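PDB 4O7H: glutathione S-transferase from Rhodospirillum rubrum F11, which probably catalyses the conjugation of glutathione to electrophilic substrates as a dimer. Local coordinates for residues Val91-Leu94 against Val95-Asp99; Leu141-Ile144 against Ser145-Asp149. All blocks are in the same frame, centred on the assembly; numbering follows the deposited sequence.

Contact 1. Residues Val91-Leu94 against Val95-Asp99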
ATOM      1  N   VAL A  91     -10.290  -4.442   9.085  1.00 11.16           N
ATOM      2  CA  VAL A  91     -10.137  -5.002   7.723  1.00 10.90           C
ATOM      3  C   VAL A  91      -8.962  -4.324   7.010  1.00 10.80           C
ATOM      4  O   VAL A  91      -8.085  -5.003   6.401  1.00 10.87           O
ATOM      5  CB  VAL A  91     -11.412  -4.844   6.888  1.00 10.95           C
ATOM      6  CG1 VAL A  91     -11.149  -5.289   5.449  1.00 11.35           C
ATOM      7  CG2 VAL A  91     -12.542  -5.656   7.489  1.00 11.24           C
ATOM      8  N   ARG A  92      -8.944  -3.001   7.029  1.00 10.44           N
ATOM      9  CA  ARG A  92      -7.896  -2.242   6.328  1.00  9.72           C
ATOM     10  C   ARG A  92      -6.489  -2.467   6.919  1.00 10.09           C
ATOM     11  O   ARG A  92      -5.479  -2.562   6.163  1.00  9.93           O
ATOM     12  CB  ARG A  92      -8.265  -0.766   6.213  1.00 10.20           C
ATOM     13  CG  ARG A  92      -9.458  -0.519   5.331  1.00 10.50           C
ATOM     14  CD  ARG A  92      -9.582   0.925   4.958  1.00 10.77           C
ATOM     15  NE  ARG A  92     -10.745   1.270   4.137  1.00 10.86           N
ATOM     16  CZ  ARG A  92     -11.883   1.808   4.575  1.00 10.91           C
ATOM     17  NH1 ARG A  92     -12.113   2.035   5.861  1.00 11.81           N
ATOM     18  NH2 ARG A  92     -12.796   2.141   3.709  1.00 11.99           N
ATOM     19  N   ARG A  93      -6.409  -2.595   8.250  1.00 11.40           N
ATOM     20  CA  ARG A  93      -5.180  -2.974   8.917  1.00 11.30           C
ATOM     21  C   ARG A  93      -4.640  -4.271   8.357  1.00 11.65           C
ATOM     22  O   ARG A  93      -3.449  -4.366   8.054  1.00 12.29           O
ATOM     23  CB  ARG A  93      -5.388  -3.100  10.466  1.00 12.73           C
ATOM     24  CG  ARG A  93      -4.111  -3.467  11.209  1.00 13.68           C
ATOM     25  CD  ARG A  93      -4.369  -3.725  12.702  1.00 14.79           C
ATOM     26  NE  ARG A  93      -5.030  -5.005  12.979  1.00 15.07           N
ATOM     27  CZ  ARG A  93      -4.378  -6.160  12.999  1.00 15.68           C
ATOM     28  NH1 ARG A  93      -3.072  -6.198  12.724  1.00 15.85           N
ATOM     29  NH2 ARG A  93      -5.037  -7.268  13.270  1.00 16.36           N
ATOM     30  N   LEU A  94      -5.512  -5.259   8.270  1.00 11.04           N
ATOM     31  CA  LEU A  94      -5.089  -6.585   7.830  1.00 11.13           C
ATOM     32  C   LEU A  94      -4.792  -6.598   6.338  1.00 11.17           C
ATOM     33  O   LEU A  94      -3.841  -7.264   5.887  1.00 10.73           O
ATOM     34  CB  LEU A  94      -6.140  -7.631   8.223  1.00 11.95           C
ATOM     35  CG  LEU A  94      -6.060  -7.992   9.711  1.00 12.60           C
ATOM     36  CD1 LEU A  94      -7.308  -8.749  10.089  1.00 13.06           C
ATOM     37  CD2 LEU A  94      -4.801  -8.787  10.029  1.00 12.96           C
ATOM     38  N   VAL A  95      -5.586  -5.871   5.544  1.00 10.89           N
ATOM     39  CA  VAL A  95      -5.215  -5.678   4.126  1.00 10.81           C
ATOM     40  C   VAL A  95      -3.785  -5.181   4.033  1.00 11.82           C
ATOM     41  O   VAL A  95      -2.985  -5.697   3.232  1.00 10.89           O
ATOM     42  CB  VAL A  95      -6.204  -4.735   3.384  1.00 10.51           C
ATOM     43  CG1 VAL A  95      -5.668  -4.331   2.028  1.00 11.55           C
ATOM     44  CG2 VAL A  95      -7.515  -5.461   3.227  1.00 10.98           C
ATOM     45  N   ALA A  96      -3.451  -4.130   4.790  1.00 11.10           N
ATOM     46  CA  ALA A  96      -2.083  -3.621   4.786  1.00 11.63           C
ATOM     47  C   ALA A  96      -1.063  -4.646   5.309  1.00 11.42           C
ATOM     48  O   ALA A  96       0.051  -4.717   4.779  1.00 12.05           O
ATOM     49  CB  ALA A  96      -1.986  -2.349   5.616  1.00 12.54           C
ATOM     50  N   TRP A  97      -1.403  -5.381   6.341  1.00 11.10           N
ATOM     51  CA  TRP A  97      -0.491  -6.422   6.837  1.00 11.46           C
ATOM     52  C   TRP A  97      -0.034  -7.318   5.659  1.00 11.51           C
ATOM     53  O   TRP A  97       1.171  -7.611   5.499  1.00 11.49           O
ATOM     54  CB  TRP A  97      -1.180  -7.276   7.855  1.00 12.65           C
ATOM     55  CG  TRP A  97      -0.309  -8.366   8.361  1.00 11.97           C
ATOM     56  CD1 TRP A  97      -0.088  -9.572   7.761  1.00 13.43           C
ATOM     57  CD2 TRP A  97       0.463  -8.375   9.577  1.00 12.76           C
ATOM     58  NE1 TRP A  97       0.784 -10.315   8.506  1.00 13.29           N
ATOM     59  CE2 TRP A  97       1.100  -9.604   9.647  1.00 12.75           C
ATOM     60  CE3 TRP A  97       0.636  -7.460  10.625  1.00 13.51           C
ATOM     61  CZ2 TRP A  97       1.946  -9.962  10.714  1.00 14.30           C
ATOM     62  CZ3 TRP A  97       1.448  -7.800  11.655  1.00 13.64           C
ATOM     63  CH2 TRP A  97       2.087  -9.039  11.711  1.00 13.88           C
ATOM     64  N   PHE A  98      -0.970  -7.729   4.847  1.00 11.36           N
ATOM     65  CA  PHE A  98      -0.631  -8.660   3.754  1.00 11.65           C
ATOM     66  C   PHE A  98      -0.087  -7.943   2.564  1.00 11.76           C
ATOM     67  O   PHE A  98       0.889  -8.402   1.962  1.00 11.87           O
ATOM     68  CB  PHE A  98      -1.848  -9.568   3.410  1.00 11.00           C
ATOM     69  CG  PHE A  98      -2.054 -10.581   4.485  1.00 11.55           C
ATOM     70  CD1 PHE A  98      -1.285 -11.727   4.547  1.00 11.39           C
ATOM     71  CD2 PHE A  98      -2.960 -10.320   5.478  1.00 11.16           C
ATOM     72  CE1 PHE A  98      -1.445 -12.613   5.628  1.00 11.43           C
ATOM     73  CE2 PHE A  98      -3.093 -11.179   6.567  1.00 11.71           C
ATOM     74  CZ  PHE A  98      -2.337 -12.327   6.607  1.00 11.29           C
ATOM     75  N   ASP A  99      -0.681  -6.803   2.170  1.00 11.57           N
ATOM     76  CA  ASP A  99      -0.159  -6.121   0.958  1.00 13.16           C
ATOM     77  C   ASP A  99       1.183  -5.387   1.165  1.00 13.75           C
ATOM     78  O   ASP A  99       1.864  -5.053   0.192  1.00 16.50           O
ATOM     79  CB  ASP A  99      -1.198  -5.160   0.360  1.00 13.77           C
ATOM     80  CG  ASP A  99      -2.250  -5.848  -0.471  1.00 16.85           C
ATOM     81  OD1 ASP A  99      -2.054  -7.001  -1.009  1.00 17.89           O
ATOM     82  OD2 ASP A  99      -3.371  -5.278  -0.598  1.00 16.96           O
TER
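Phe98 lays the edge of its ring against the carbonyl oxygen of Leu94, one helical turn back, with CD2 3.2 Å from Leu94 O and the oxygen near the ring plane. CG lies anti to the carbonyl carbon of its own residue (chi1 -73°), which swings the ring back along the helix toward that oxygen. Leu94 O also accepts the backbone N-H of Phe98, so a polar bond and an aromatic edge crowd one acceptor. Beside it, CB of Trp97 comes within 3.3 Å of Leu94 O, while the indole leads away, and Trp97 CD1 sits over the centre of the Phe98 ring, 3.5 Å above its plane.

Arg93 approaches Trp97 obliquely, its NH1 4.4 Å from Trp97 CE3, and Leu94 CG lies over one guanidinium face toward the rim. The positive end is held by a salt bridge to Glu90 and by the hydroxyl of Tyr143, while the indole N-H of Trp97 is taken up by His140. Arg92 turns away from this turn of helix to meet Glu69 of its own chain and Glu73 of the second subunit.

Val91 and Val95 pack against each other on another flank, CG1 of Val91 to CG2 of Val95 at 4.3 Å. Val95 CG2 also comes within 3.3 Å of Val91 O, which accepts Val95 N at 2.8 Å. The backbone is alpha-helical with a wider pi-type turn at 97-99. This is i to i+4 packing on the long first helix of the all-helical C-terminal domain of the glutathione S-transferase fold, where one flank meets helix 127-150 and another reaches the dimer interface.

Contact 2. Residues Leu141-Ile144 against Ser145-Asp149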
ATOM      1  N   LEU A 141       1.731 -17.413   8.825  1.00 12.24           N
ATOM      2  CA  LEU A 141       0.792 -18.479   9.074  1.00 12.46           C
ATOM      3  C   LEU A 141       0.439 -18.639  10.540  1.00 12.47           C
ATOM      4  O   LEU A 141      -0.706 -18.922  10.833  1.00 11.60           O
ATOM      5  CB  LEU A 141       1.273 -19.799   8.509  1.00 12.40           C
ATOM      6  CG  LEU A 141       1.245 -19.834   6.984  1.00 13.77           C
ATOM      7  CD1 LEU A 141       2.161 -20.939   6.475  1.00 14.94           C
ATOM      8  CD2 LEU A 141      -0.165 -19.985   6.411  1.00 13.75           C
ATOM      9  N   ARG A 142       1.399 -18.427  11.442  1.00 14.67           N
ATOM     10  CA  ARG A 142       1.096 -18.480  12.874  1.00 16.32           C
ATOM     11  C   ARG A 142       0.109 -17.375  13.265  1.00 15.11           C
ATOM     12  O   ARG A 142      -0.811 -17.581  14.090  1.00 14.39           O
ATOM     13  CB  ARG A 142       2.375 -18.363  13.743  1.00 20.11           C
ATOM     14  CG  ARG A 142       3.290 -19.566  13.700  1.00 25.97           C
ATOM     15  CD  ARG A 142       4.245 -19.614  14.914  1.00 30.47           C
ATOM     16  NE  ARG A 142       5.148 -18.475  14.932  1.00 34.41           N
ATOM     17  CZ  ARG A 142       6.277 -18.409  14.237  1.00 36.94           C
ATOM     18  NH1 ARG A 142       6.647 -19.422  13.463  1.00 39.06           N
ATOM     19  NH2 ARG A 142       7.024 -17.314  14.307  1.00 39.65           N
ATOM     20  N   TYR A 143       0.270 -16.200  12.654  1.00 15.51           N
ATOM     21  CA  TYR A 143      -0.633 -15.092  12.932  1.00 14.65           C
ATOM     22  C   TYR A 143      -2.038 -15.347  12.428  1.00 14.25           C
ATOM     23  O   TYR A 143      -3.015 -15.080  13.081  1.00 13.29           O
ATOM     24  CB  TYR A 143      -0.055 -13.792  12.344  1.00 15.93           C
ATOM     25  CG  TYR A 143      -0.779 -12.553  12.725  1.00 16.95           C
ATOM     26  CD1 TYR A 143      -1.197 -12.347  14.032  1.00 18.13           C
ATOM     27  CD2 TYR A 143      -1.067 -11.586  11.781  1.00 16.13           C
ATOM     28  CE1 TYR A 143      -1.869 -11.186  14.388  1.00 19.50           C
ATOM     29  CE2 TYR A 143      -1.722 -10.423  12.123  1.00 17.18           C
ATOM     30  CZ  TYR A 143      -2.119 -10.226  13.426  1.00 18.81           C
ATOM     31  OH  TYR A 143      -2.816  -9.125  13.798  1.00 18.22           O
ATOM     32  N   ILE A 144      -2.140 -15.854  11.202  1.00 11.82           N
ATOM     33  CA  ILE A 144      -3.428 -16.253  10.671  1.00 11.60           C
ATOM     34  C   ILE A 144      -4.111 -17.263  11.576  1.00 12.02           C
ATOM     35  O   ILE A 144      -5.292 -17.144  11.890  1.00 12.09           O
ATOM     36  CB  ILE A 144      -3.255 -16.804   9.235  1.00 11.18           C
ATOM     37  CG1 ILE A 144      -2.857 -15.679   8.277  1.00 12.42           C
ATOM     38  CG2 ILE A 144      -4.516 -17.520   8.789  1.00 13.26           C
ATOM     39  CD1 ILE A 144      -2.504 -16.145   6.897  1.00 11.95           C
ATOM     40  N   SER A 145      -3.336 -18.264  12.000  1.00 13.47           N
ATOM     41  CA  SER A 145      -3.889 -19.287  12.877  1.00 13.93           C
ATOM     42  C   SER A 145      -4.434 -18.672  14.185  1.00 13.95           C
ATOM     43  O   SER A 145      -5.509 -19.034  14.630  1.00 14.78           O
ATOM     44  CB  SER A 145      -2.858 -20.339  13.220  1.00 14.52           C
ATOM     45  OG  SER A 145      -2.471 -21.095  12.061  1.00 16.01           O
ATOM     46  N   TRP A 146      -3.692 -17.738  14.740  1.00 14.50           N
ATOM     47  CA  TRP A 146      -4.129 -16.994  15.958  1.00 14.84           C
ATOM     48  C   TRP A 146      -5.427 -16.228  15.746  1.00 14.72           C
ATOM     49  O   TRP A 146      -6.419 -16.376  16.515  1.00 14.56           O
ATOM     50  CB  TRP A 146      -2.996 -16.059  16.419  1.00 15.40           C
ATOM     51  CG  TRP A 146      -3.331 -15.351  17.671  1.00 16.46           C
ATOM     52  CD1 TRP A 146      -3.903 -14.121  17.790  1.00 18.27           C
ATOM     53  CD2 TRP A 146      -3.181 -15.861  19.010  1.00 17.93           C
ATOM     54  NE1 TRP A 146      -4.122 -13.832  19.133  1.00 18.84           N
ATOM     55  CE2 TRP A 146      -3.662 -14.869  19.892  1.00 18.48           C
ATOM     56  CE3 TRP A 146      -2.674 -17.049  19.533  1.00 17.78           C
ATOM     57  CZ2 TRP A 146      -3.687 -15.041  21.296  1.00 18.24           C
ATOM     58  CZ3 TRP A 146      -2.689 -17.209  20.970  1.00 18.87           C
ATOM     59  CH2 TRP A 146      -3.188 -16.219  21.787  1.00 19.40           C
ATOM     60  N   LEU A 147      -5.503 -15.481  14.636  1.00 14.09           N
ATOM     61  CA  LEU A 147      -6.718 -14.727  14.321  1.00 15.27           C
ATOM     62  C   LEU A 147      -7.921 -15.649  14.124  1.00 15.47           C
ATOM     63  O   LEU A 147      -8.996 -15.434  14.673  1.00 14.94           O
ATOM     64  CB  LEU A 147      -6.469 -13.823  13.078  1.00 16.40           C
ATOM     65  CG  LEU A 147      -5.412 -12.752  13.208  1.00 18.71           C
ATOM     66  CD1 LEU A 147      -5.220 -12.184  11.814  1.00 20.67           C
ATOM     67  CD2 LEU A 147      -5.890 -11.691  14.219  1.00 19.12           C
ATOM     68  N   ILE A 148      -7.768 -16.689  13.301  1.00 14.81           N
ATOM     69  CA  ILE A 148      -8.899 -17.546  12.913  1.00 16.56           C
ATOM     70  C   ILE A 148      -9.290 -18.476  14.064  1.00 16.96           C
ATOM     71  O   ILE A 148     -10.379 -18.995  14.065  1.00 18.98           O
ATOM     72  CB  ILE A 148      -8.620 -18.298  11.556  1.00 18.26           C
ATOM     73  CG1 ILE A 148      -9.942 -18.707  10.884  1.00 21.33           C
ATOM     74  CG2 ILE A 148      -7.737 -19.507  11.735  1.00 18.42           C
ATOM     75  CD1 ILE A 148     -10.692 -17.485  10.408  1.00 22.63           C
ATOM     76  N   ASP A 149      -8.419 -18.648  15.050  1.00 17.22           N
ATOM     77  CA  ASP A 149      -8.782 -19.467  16.239  1.00 18.94           C
ATOM     78  C   ASP A 149      -9.735 -18.660  17.125  1.00 19.30           C
ATOM     79  O   ASP A 149     -10.463 -19.210  17.946  1.00 19.73           O
ATOM     80  CB  ASP A 149      -7.544 -19.806  17.041  1.00 20.55           C
ATOM     81  CG  ASP A 149      -7.800 -20.880  18.095  1.00 25.04           C
ATOM     82  OD1 ASP A 149      -8.593 -21.796  17.842  1.00 28.19           O
ATOM     83  OD2 ASP A 149      -7.177 -20.784  19.162  1.00 29.47           O
TER
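Leu147 reaches back one turn to cover a face of the Tyr143 ring, an i to i+4 CH-pi contact within helix 127-150 of the glutathione S-transferase C-terminal domain. Its CB lies 3.7 Å from Tyr143 O, the acceptor of Leu147's own backbone N-H. CG drops closer to that oxygen, at 3.3 Å, and also approaches ring atom CE1. From there the branches part: CD1 stands over the ring, 4.0 Å from the Tyr143 centroid and 16° off the ring normal, while CD2 moves along toward CE1, CZ and the phenol oxygen.

The ring meets these methyls because Tyr143 CG is anti to its backbone N (chi1 -172°), which carries the phenol along the helix toward the following turn. Its OH bonds to Arg93, and the ring also meets Trp97, both on helix 85-119; Pro46 of the second subunit packs on it as well. Replacing Tyr143 by an alanine would probably leave the Leu147 methyls without the ring face they rest on, and the Arg93 guanidinium without its phenol partner.

Next along the helix, Ile144 turns to Phe98 of helix 85-119 and to Ala187 of helix 185-195. Trp146, by contrast, sends its indole away from the preceding turn, with CB resting 3.5 Å from both Arg142 O and Tyr143 O. Ser145 OG lies beside its own backbone N, within 3.1 Å of Leu141 O, the same oxygen that accepts the Ser145 backbone N-H at 3.0 Å.

In the fold
Contact 1 comes first along the chain, on helix 85-119, and contact 2 follows on the next helix, 127-150; their centres lie about 14 Å apart. Both are turns within single helices, yet their side chains mesh across the interhelical seam. Leu94 CD2 meets Leu147 CD1 at 3.9 Å, and Trp97 CZ2 lies 3.6 Å from Tyr143 CD2, beside a polar tie and further apolar packing. The centre of contact 1 is about 12 Å from the chain centre and that of contact 2 about 18 Å. The side chains between them join the first two helices of the C-terminal domain. Pro46 of the second subunit touches both Arg93 and Tyr143, bringing this seam to the dimer interface.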